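Local coordinates for protein putative regulator (Escherichia coli O6, PDB 3HFI) that probably acts as a DNA-binding transcriptional regulator whose UTRA domain is likely to sense a small effector molecule, its precise role being unknown, at residues N71-E76 against H89-T94. Numbering follows the deposited sequence.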
# COMPACT_ATOMS: atom_id res chain seq x y z
N ASN A 71 -14.93 -0.53 0.46
CA ASN A 71 -14.44 -1.60 1.30
C ASN A 71 -15.51 -2.69 1.43
O ASN A 71 -16.70 -2.38 1.59
CB ASN A 71 -14.11 -1.06 2.71
CG ASN A 71 -13.14 0.06 2.71
OD1 ASN A 71 -13.46 1.19 3.10
ND2 ASN A 71 -11.90 -0.24 2.34
N ARG A 72 -15.11 -3.95 1.41
CA ARG A 72 -15.98 -5.05 1.70
C ARG A 72 -15.30 -5.90 2.77
O ARG A 72 -14.21 -6.42 2.57
CB ARG A 72 -16.20 -5.84 0.43
CG ARG A 72 -17.24 -5.21 -0.49
CD ARG A 72 -17.29 -5.84 -1.80
NE ARG A 72 -18.37 -5.31 -2.66
CZ ARG A 72 -18.18 -4.40 -3.61
NH1 ARG A 72 -17.01 -3.85 -3.78
NH2 ARG A 72 -19.18 -3.97 -4.34
N ILE A 73 -15.98 -6.04 3.89
CA ILE A 73 -15.45 -6.53 5.16
C ILE A 73 -16.16 -7.80 5.63
O ILE A 73 -17.40 -7.83 5.68
CB ILE A 73 -15.59 -5.44 6.26
CG1 ILE A 73 -14.82 -4.17 5.84
CG2 ILE A 73 -15.01 -5.97 7.53
CD1 ILE A 73 -15.58 -2.86 6.09
N ASN A 74 -15.38 -8.84 5.96
CA ASN A 74 -15.93 -10.05 6.56
C ASN A 74 -16.30 -9.74 8.01
O ASN A 74 -15.45 -9.70 8.89
CB ASN A 74 -14.89 -11.16 6.52
CG ASN A 74 -15.41 -12.44 7.09
OD1 ASN A 74 -16.57 -12.52 7.52
ND2 ASN A 74 -14.59 -13.47 7.06
N ILE A 75 -17.56 -9.55 8.26
CA ILE A 75 -18.04 -9.12 9.57
C ILE A 75 -17.99 -10.23 10.64
O ILE A 75 -17.94 -9.94 11.84
CB ILE A 75 -19.44 -8.47 9.46
CG1 ILE A 75 -20.48 -9.38 8.85
CG2 ILE A 75 -19.41 -7.28 8.56
CD1 ILE A 75 -21.63 -8.53 8.20
N GLU A 76 -17.93 -11.49 10.21
CA GLU A 76 -17.80 -12.62 11.16
C GLU A 76 -16.55 -12.51 12.02
O GLU A 76 -16.53 -12.99 13.13
CB GLU A 76 -17.78 -13.94 10.43
CG GLU A 76 -18.85 -14.08 9.29
CD GLU A 76 -20.25 -13.69 9.72
OE1 GLU A 76 -20.66 -14.01 10.88
OE2 GLU A 76 -20.98 -13.07 8.88
N HIS A 89 -14.94 7.10 13.33
CA HIS A 89 -13.92 6.12 13.69
C HIS A 89 -13.15 5.79 12.46
O HIS A 89 -13.67 5.98 11.37
CB HIS A 89 -14.57 4.89 14.29
CG HIS A 89 -15.14 5.16 15.63
ND1 HIS A 89 -16.48 5.43 15.83
CD2 HIS A 89 -14.54 5.33 16.83
CE1 HIS A 89 -16.69 5.70 17.11
NE2 HIS A 89 -15.53 5.65 17.74
N ASN A 90 -11.91 5.36 12.63
CA ASN A 90 -11.06 4.91 11.51
C ASN A 90 -11.27 3.41 11.24
O ASN A 90 -11.37 2.61 12.17
CB ASN A 90 -9.59 5.19 11.81
CG ASN A 90 -9.32 6.65 12.08
OD1 ASN A 90 -8.71 7.01 13.10
ND2 ASN A 90 -9.78 7.51 11.17
N LEU A 91 -11.31 3.05 9.96
CA LEU A 91 -11.78 1.72 9.60
C LEU A 91 -10.85 0.64 10.11
O LEU A 91 -11.29 -0.23 10.84
CB LEU A 91 -11.92 1.58 8.08
CG LEU A 91 -12.31 0.22 7.57
CD1 LEU A 91 -13.62 -0.33 8.24
CD2 LEU A 91 -12.46 0.32 6.07
N PHE A 92 -9.57 0.71 9.76
CA PHE A 92 -8.67 -0.38 10.04
C PHE A 92 -8.28 -0.54 11.52
O PHE A 92 -8.29 -1.67 12.03
CB PHE A 92 -7.51 -0.36 9.07
CG PHE A 92 -7.95 -0.69 7.67
CD1 PHE A 92 -8.21 -2.00 7.30
CD2 PHE A 92 -8.20 0.32 6.75
CE1 PHE A 92 -8.67 -2.32 6.02
CE2 PHE A 92 -8.64 -0.01 5.44
CZ PHE A 92 -8.87 -1.33 5.10
N PRO A 93 -8.04 0.56 12.23
CA PRO A 93 -7.93 0.48 13.68
C PRO A 93 -9.13 -0.18 14.31
O PRO A 93 -8.97 -0.95 15.25
CB PRO A 93 -7.86 1.94 14.11
CG PRO A 93 -7.14 2.61 12.94
CD PRO A 93 -7.75 1.92 11.74
N THR A 94 -10.33 0.08 13.77
CA THR A 94 -11.53 -0.48 14.33
C THR A 94 -11.65 -1.99 14.07
O THR A 94 -12.12 -2.74 14.92
CB THR A 94 -12.81 0.26 13.82
OG1 THR A 94 -12.72 1.67 14.11
CG2 THR A 94 -14.06 -0.29 14.47
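Leu-91, in the first turn of helix 91-99, sets its two methyl branches against alternate residues of strand 65-73, a compact example of how a helix packs on the antiparallel sheet of a UTRA domain. One branch meets a polar group: CD2 of Leu-91 lies 3.3 Å from OD1 of Asn-71 and nearly as close to the amide carbon CG. The other meets an apolar one, tip to tip, with CD1 of Leu-91 3.9 Å from CD1 of Ile-73. Both strand side chains leave the same face of the sheet, while Arg-72 between them turns to the other and forms a salt bridge with Glu-34. The CB of Leu-91 already points to the strand, and with CG anti to the backbone N (chi1 176°) the fork continues in that direction.

Phe-92 adds a lighter contact, its CZ 4.2 Å from ND2 of Asn-71, which approaches the ring obliquely; CG of Leu-91 sits over the centre of one ring face. The buried amide has polar partners of its own, Arg-57 at OD1 and Glu-147 at ND2, on the two neighbouring strands. That pair of bonds should fix the rotation of the amide against which the leucine rests. Phe-92 also packs on Leu-160 of the second subunit, so the same helical turn touches both the sheet and the dimer partner. At the helix start Asn-90, in the N-cap position, accepts the backbone N-H of Thr-94 through its carbonyl O, with Thr-94 N 3.2 Å from Asn-90 O.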